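Local coordinates for protein GTP cyclohydrolase 1 type 2 homolog (Escherichia coli, Escherichia coli O157:H7, PDB 1NMO) that binds two iron ions at a dinuclear site in a ring-shaped hexamer and may help degrade radiation-damaged nucleotides, at residues D58-H63 and I91-W96; T40-S45 and V62-F67. All coordinates share one frame; numbering follows the deposited sequence.

Contact 1: residues D58-H63 and I91-W96; sequences DAVIVH and INLYGW. With FE (Fe (III) ion), chain H.
Ala59 to Val62 and Asn92 to Gly95 pair in register as parallel strands, their directions 15° apart and their axes 4.6 Å apart at the closest. Backbone bonds alternate in the parallel manner: Val60 donates to Asn92 and accepts from Tyr94, and Val62 donates to Tyr94 and accepts from Trp96. Before the first pair, Asp58 O is gripped twice by Asn92, through its backbone N and its ND2. The ND2 to Asp58 O bond, 3.1 Å long, is almost straight at 177° and lies in the amide plane. Asparagine suits this place because its OD1 can at the same time accept from Gly31 N and Asn3 ND2.

On the face of Ala59 and Ile61 the small methyl leaves room for a ring: Tyr94 brings its edge to Ala59, CE1 lying 3.7 Å from CB. Ile61 CG2, anti to its backbone N, meets the edge of the Trp96 indole, 3.8 Å from CZ3. Helix 3-13 packs over both aromatic residues and takes their polar ends, Tyr94 OH on Asn3 O and Trp96 NE1 on Asn11 OD1. The two strands, with helix 78-88 between them in the chain, form a beta-alpha-beta unit.

The other face is aliphatic. Val60 CG1 packs 3.7 Å from Leu93 CD1, its CG2 meets Ile91 CG2, and helix 46-54 packs on Val60. Gly95 adds no side chain beside Val62, whose CG2 lies over the glycine CA at 3.9 Å.

At the corner of the chain, His63 has CG anti to its backbone N (chi1 -180°), carrying the ring on toward the metal. Its ND1 donates to a lone pair of Trp96 O at 3.1 Å, nearly in the ring plane, which fixes the ring's rotation while NE2 binds iron at 2.5 Å. Asp101, Glu219 and a water also bind that ion.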
loop_
_atom_site.group_PDB
_atom_site.type_symbol
_atom_site.label_atom_id
_atom_site.label_comp_id
_atom_site.label_asym_id
_atom_site.label_seq_id
_atom_site.Cartn_x
_atom_site.Cartn_y
_atom_site.Cartn_z
ATOM N N ASP A 58 23.974 -17.006 31.172
ATOM C CA ASP A 58 25.056 -16.624 32.111
ATOM C C ASP A 58 26.044 -15.588 31.421
ATOM O O ASP A 58 26.830 -14.874 32.083
ATOM C CB ASP A 58 25.895 -17.833 32.481
ATOM C CG ASP A 58 25.103 -18.882 33.199
ATOM O OD1 ASP A 58 24.325 -18.543 34.125
ATOM O OD2 ASP A 58 25.275 -20.063 32.850
ATOM N N ALA A 59 26.045 -15.541 30.097
ATOM C CA ALA A 59 26.916 -14.580 29.429
ATOM C C ALA A 59 26.292 -14.139 28.134
ATOM O O ALA A 59 25.438 -14.823 27.565
ATOM C CB ALA A 59 28.237 -15.184 29.142
ATOM N N VAL A 60 26.755 -12.998 27.654
ATOM C CA VAL A 60 26.335 -12.519 26.347
ATOM C C VAL A 60 27.608 -12.220 25.601
ATOM O O VAL A 60 28.527 -11.627 26.182
ATOM C CB VAL A 60 25.541 -11.235 26.435
ATOM C CG1 VAL A 60 25.288 -10.635 25.021
ATOM C CG2 VAL A 60 24.265 -11.592 27.022
ATOM N N ILE A 61 27.707 -12.698 24.355
ATOM C CA ILE A 61 28.890 -12.408 23.558
ATOM C C ILE A 61 28.427 -11.701 22.254
ATOM O O ILE A 61 27.434 -12.120 21.626
ATOM C CB ILE A 61 29.682 -13.678 23.236
ATOM C CG1 ILE A 61 30.070 -14.417 24.529
ATOM C CG2 ILE A 61 30.896 -13.248 22.425
ATOM C CD1 ILE A 61 30.966 -15.662 24.344
ATOM N N VAL A 62 29.127 -10.629 21.865
ATOM C CA VAL A 62 28.727 -9.823 20.728
ATOM C C VAL A 62 29.863 -9.270 19.910
ATOM O O VAL A 62 31.007 -9.363 20.341
ATOM C CB VAL A 62 27.927 -8.566 21.182
ATOM C CG1 VAL A 62 26.625 -8.948 21.857
ATOM C CG2 VAL A 62 28.755 -7.737 22.082
ATOM N N HIS A 63 29.554 -8.774 18.693
ATOM C CA HIS A 63 30.564 -8.140 17.870
ATOM C C HIS A 63 30.706 -6.668 18.292
ATOM O O HIS A 63 31.816 -6.132 18.240
ATOM C CB HIS A 63 30.197 -8.192 16.424
ATOM C CG HIS A 63 31.206 -7.561 15.502
ATOM N ND1 HIS A 63 32.578 -7.629 15.707
ATOM C CD2 HIS A 63 31.027 -6.840 14.357
ATOM C CE1 HIS A 63 33.192 -6.966 14.730
ATOM N NE2 HIS A 63 32.275 -6.470 13.899
ATOM N N ILE A 91 24.810 -11.079 34.611
ATOM C CA ILE A 91 25.140 -11.617 33.307
ATOM C C ILE A 91 26.485 -11.025 32.834
ATOM O O ILE A 91 26.624 -9.813 32.831
ATOM C CB ILE A 91 24.046 -11.243 32.294
ATOM C CG1 ILE A 91 22.733 -11.927 32.604
ATOM C CG2 ILE A 91 24.460 -11.629 30.916
ATOM C CD1 ILE A 91 21.631 -11.584 31.596
ATOM N N ASN A 92 27.480 -11.860 32.499
ATOM C CA ASN A 92 28.755 -11.379 31.891
ATOM C C ASN A 92 28.599 -10.830 30.423
ATOM O O ASN A 92 28.023 -11.506 29.557
ATOM C CB ASN A 92 29.782 -12.530 31.816
ATOM C CG ASN A 92 30.128 -13.062 33.176
ATOM O OD1 ASN A 92 31.101 -12.635 33.794
ATOM N ND2 ASN A 92 29.287 -13.950 33.699
ATOM N N LEU A 93 29.067 -9.627 30.101
ATOM C CA LEU A 93 28.984 -9.246 28.668
ATOM C C LEU A 93 30.394 -9.280 28.137
ATOM O O LEU A 93 31.287 -8.651 28.728
ATOM C CB LEU A 93 28.517 -7.818 28.433
ATOM C CG LEU A 93 28.673 -7.309 26.987
ATOM C CD1 LEU A 93 27.588 -7.987 26.166
ATOM C CD2 LEU A 93 28.448 -5.788 26.885
ATOM N N TYR A 94 30.626 -10.009 27.036
ATOM C CA TYR A 94 31.949 -10.021 26.394
ATOM C C TYR A 94 31.611 -9.481 25.021
ATOM O O TYR A 94 30.460 -9.678 24.553
ATOM C CB TYR A 94 32.488 -11.445 26.148
ATOM C CG TYR A 94 32.648 -12.377 27.364
ATOM C CD1 TYR A 94 31.558 -12.909 27.987
ATOM C CD2 TYR A 94 33.919 -12.728 27.841
ATOM C CE1 TYR A 94 31.691 -13.803 29.072
ATOM C CE2 TYR A 94 34.080 -13.607 28.937
ATOM C CZ TYR A 94 32.962 -14.147 29.532
ATOM O OH TYR A 94 33.123 -15.087 30.553
ATOM N N GLY A 95 32.587 -8.803 24.393
ATOM C CA GLY A 95 32.497 -8.294 23.024
ATOM C C GLY A 95 33.903 -8.430 22.368
ATOM O O GLY A 95 34.925 -8.288 23.071
ATOM N N TRP A 96 33.991 -8.785 21.073
ATOM C CA TRP A 96 35.238 -8.807 20.321
ATOM C C TRP A 96 34.960 -8.036 19.026
ATOM O O TRP A 96 34.170 -8.472 18.185
ATOM C CB TRP A 96 35.690 -10.219 19.977
ATOM C CG TRP A 96 36.455 -10.830 21.092
ATOM C CD1 TRP A 96 37.785 -10.696 21.332
ATOM C CD2 TRP A 96 35.919 -11.566 22.212
ATOM N NE1 TRP A 96 38.119 -11.283 22.519
ATOM C CE2 TRP A 96 36.996 -11.828 23.085
ATOM C CE3 TRP A 96 34.624 -12.033 22.557
ATOM C CZ2 TRP A 96 36.838 -12.517 24.276
ATOM C CZ3 TRP A 96 34.450 -12.715 23.729
ATOM C CH2 TRP A 96 35.565 -12.955 24.595
HETATM FE FE FE H . 33.042 -5.001 11.985
HETATM O O HOH W 1 34.213 -3.924 10.224
#

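Contact 2: residues T40-S45 and V62-F67; sequences TGVTAS and VHHGYF. With FE (Fe (III) ion), chain G; FE (Fe (III) ion), chain H.
Val42 O receives two backbone N-H groups from the facing loop: that of His64 at 2.8 Å, nearly in line with the carbonyl, and that of His63 in a weaker, bent bond. The exchange is returned by Ala44 N, which donates to His64 O at 3.1 Å and almost straight (170°), so Thr43 and His64 pair as in a parallel sheet.

The imidazole of His64 has both nitrogens engaged. NE2 binds an iron ion at 2.1 Å, while ND1 gives a weak, bent bond to Thr43 OG1. Threonine suits this place because its hydroxyl also bonds Glu197 OE2 of the second subunit. Val42 CG1 lies in plane at the ring edge, 3.7 Å from His64 ND1, and His63 CD2 sits over one face, toward the rim.

Ala44 is the centre of an inverse gamma turn, and its carbonyl is taken by Tyr66. The Tyr66 OH donates to a lone pair of Ala44 O over a short 2.5 Å, with the oxygen at the ring edge. A methyl is small enough here to pack both on this ring and on Val62 CG1, 3.9 Å from Ala44 CB.

His215 and Glu219 complete the protein ligands of the His64 iron; adjacent histidines thus serve separate metals, an arrangement belonging to the dinuclear site of this NIF3-family protein.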
loop_
_atom_site.group_PDB
_atom_site.type_symbol
_atom_site.label_atom_id
_atom_site.label_comp_id
_atom_site.label_asym_id
_atom_site.label_seq_id
_atom_site.Cartn_x
_atom_site.Cartn_y
_atom_site.Cartn_z
ATOM N N THR A 40 24.487 -15.025 22.122
ATOM C CA THR A 40 25.350 -14.229 21.305
ATOM C C THR A 40 24.522 -13.552 20.226
ATOM O O THR A 40 23.394 -13.991 19.917
ATOM C CB THR A 40 26.416 -15.117 20.629
ATOM O OG1 THR A 40 25.795 -15.942 19.619
ATOM C CG2 THR A 40 27.109 -15.999 21.686
ATOM N N GLY A 41 25.059 -12.452 19.670
ATOM C CA GLY A 41 24.358 -11.729 18.615
ATOM C C GLY A 41 25.284 -10.685 18.100
ATOM O O GLY A 41 26.351 -10.548 18.668
ATOM N N VAL A 42 24.910 -9.934 17.062
ATOM C CA VAL A 42 25.826 -8.896 16.513
ATOM C C VAL A 42 26.135 -7.735 17.542
ATOM O O VAL A 42 27.280 -7.314 17.727
ATOM C CB VAL A 42 25.138 -8.310 15.241
ATOM C CG1 VAL A 42 25.929 -7.115 14.688
ATOM C CG2 VAL A 42 24.960 -9.420 14.163
ATOM N N THR A 43 25.101 -7.289 18.265
ATOM C CA THR A 43 25.200 -6.127 19.136
ATOM C C THR A 43 24.495 -6.290 20.426
ATOM O O THR A 43 23.410 -6.851 20.442
ATOM C CB THR A 43 24.607 -4.920 18.373
ATOM O OG1 THR A 43 25.380 -4.758 17.172
ATOM C CG2 THR A 43 24.617 -3.579 19.194
ATOM N N ALA A 44 25.085 -5.783 21.516
ATOM C CA ALA A 44 24.480 -5.907 22.843
ATOM C C ALA A 44 23.352 -4.875 23.075
ATOM O O ALA A 44 23.429 -4.069 23.985
ATOM C CB ALA A 44 25.594 -5.758 23.940
ATOM N N SER A 45 22.323 -4.916 22.236
ATOM C CA SER A 45 21.191 -4.037 22.337
ATOM C C SER A 45 20.293 -4.478 23.475
ATOM O O SER A 45 20.398 -5.586 23.963
ATOM C CB SER A 45 20.369 -4.127 21.041
ATOM O OG SER A 45 19.977 -5.523 20.905
ATOM N N VAL A 62 29.127 -10.629 21.865
ATOM C CA VAL A 62 28.727 -9.823 20.728
ATOM C C VAL A 62 29.863 -9.270 19.910
ATOM O O VAL A 62 31.007 -9.363 20.341
ATOM C CB VAL A 62 27.927 -8.566 21.182
ATOM C CG1 VAL A 62 26.625 -8.948 21.857
ATOM C CG2 VAL A 62 28.755 -7.737 22.082
ATOM N N HIS A 63 29.554 -8.774 18.693
ATOM C CA HIS A 63 30.564 -8.140 17.870
ATOM C C HIS A 63 30.706 -6.668 18.292
ATOM O O HIS A 63 31.816 -6.132 18.240
ATOM C CB HIS A 63 30.197 -8.192 16.424
ATOM C CG HIS A 63 31.206 -7.561 15.502
ATOM N ND1 HIS A 63 32.578 -7.629 15.707
ATOM C CD2 HIS A 63 31.027 -6.840 14.357
ATOM C CE1 HIS A 63 33.192 -6.966 14.730
ATOM N NE2 HIS A 63 32.275 -6.470 13.899
ATOM N N HIS A 64 29.582 -6.034 18.691
ATOM C CA HIS A 64 29.531 -4.629 19.137
ATOM C C HIS A 64 29.040 -4.480 20.597
ATOM O O HIS A 64 27.830 -4.506 20.903
ATOM C CB HIS A 64 28.578 -3.808 18.275
ATOM C CG HIS A 64 28.926 -3.768 16.828
ATOM N ND1 HIS A 64 28.219 -4.474 15.879
ATOM C CD2 HIS A 64 29.891 -3.091 16.160
ATOM C CE1 HIS A 64 28.724 -4.225 14.689
ATOM N NE2 HIS A 64 29.736 -3.389 14.829
ATOM N N GLY A 65 29.981 -4.297 21.518
ATOM C CA GLY A 65 29.603 -4.171 22.923
ATOM C C GLY A 65 29.607 -2.722 23.283
ATOM O O GLY A 65 29.099 -1.919 22.499
ATOM N N TYR A 66 30.219 -2.353 24.421
ATOM C CA TYR A 66 30.176 -0.934 24.858
ATOM C C TYR A 66 31.549 -0.262 25.031
ATOM O O TYR A 66 32.581 -0.781 24.603
ATOM C CB TYR A 66 29.438 -0.842 26.202
ATOM C CG TYR A 66 28.098 -1.554 26.281
ATOM C CD1 TYR A 66 27.284 -1.613 25.197
ATOM C CD2 TYR A 66 27.650 -2.190 27.473
ATOM C CE1 TYR A 66 26.063 -2.297 25.244
ATOM C CE2 TYR A 66 26.409 -2.870 27.520
ATOM C CZ TYR A 66 25.637 -2.919 26.377
ATOM O OH TYR A 66 24.439 -3.634 26.251
ATOM N N PHE A 67 31.530 0.926 25.633
ATOM C CA PHE A 67 32.772 1.650 25.978
ATOM C C PHE A 67 33.654 2.005 24.801
ATOM O O PHE A 67 34.865 1.786 24.858
ATOM C CB PHE A 67 33.558 0.773 26.931
ATOM C CG PHE A 67 32.696 0.199 28.024
ATOM C CD1 PHE A 67 31.846 1.032 28.738
ATOM C CD2 PHE A 67 32.722 -1.141 28.329
ATOM C CE1 PHE A 67 31.027 0.532 29.741
ATOM C CE2 PHE A 67 31.928 -1.642 29.312
ATOM C CZ PHE A 67 31.068 -0.779 30.026
HETATM FE FE FE G . 30.435 -3.406 12.812
HETATM FE FE FE H . 33.042 -5.001 11.985
HETATM O O HOH W 1 34.213 -3.924 10.224
#

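Contacts 1 and 2 share Val62 and His63, and their centres lie about 7 Å apart. Strand 59-62 is the middle of three neighbouring parallel strands: contact 1 joins it to 92-95, while on its other side Ile61 O lies 3.1 Å from Gly41 N, a probable hydrogen bond to strand 37-41. Leu93 of contact 1 also packs on contact 2, its CD1 3.7 Å from Ala44 CB and its CD2 3.6 Å from Tyr66 CE2. The metal site lies beyond the C-terminal ends of these strands. Contact 1 steadies the ring of His63; contact 2 sets the backbone of His64 and touches its ring through Val42 and a weak bond to Thr43. Their two iron ions stand 3.2 Å apart, bridged by Glu219.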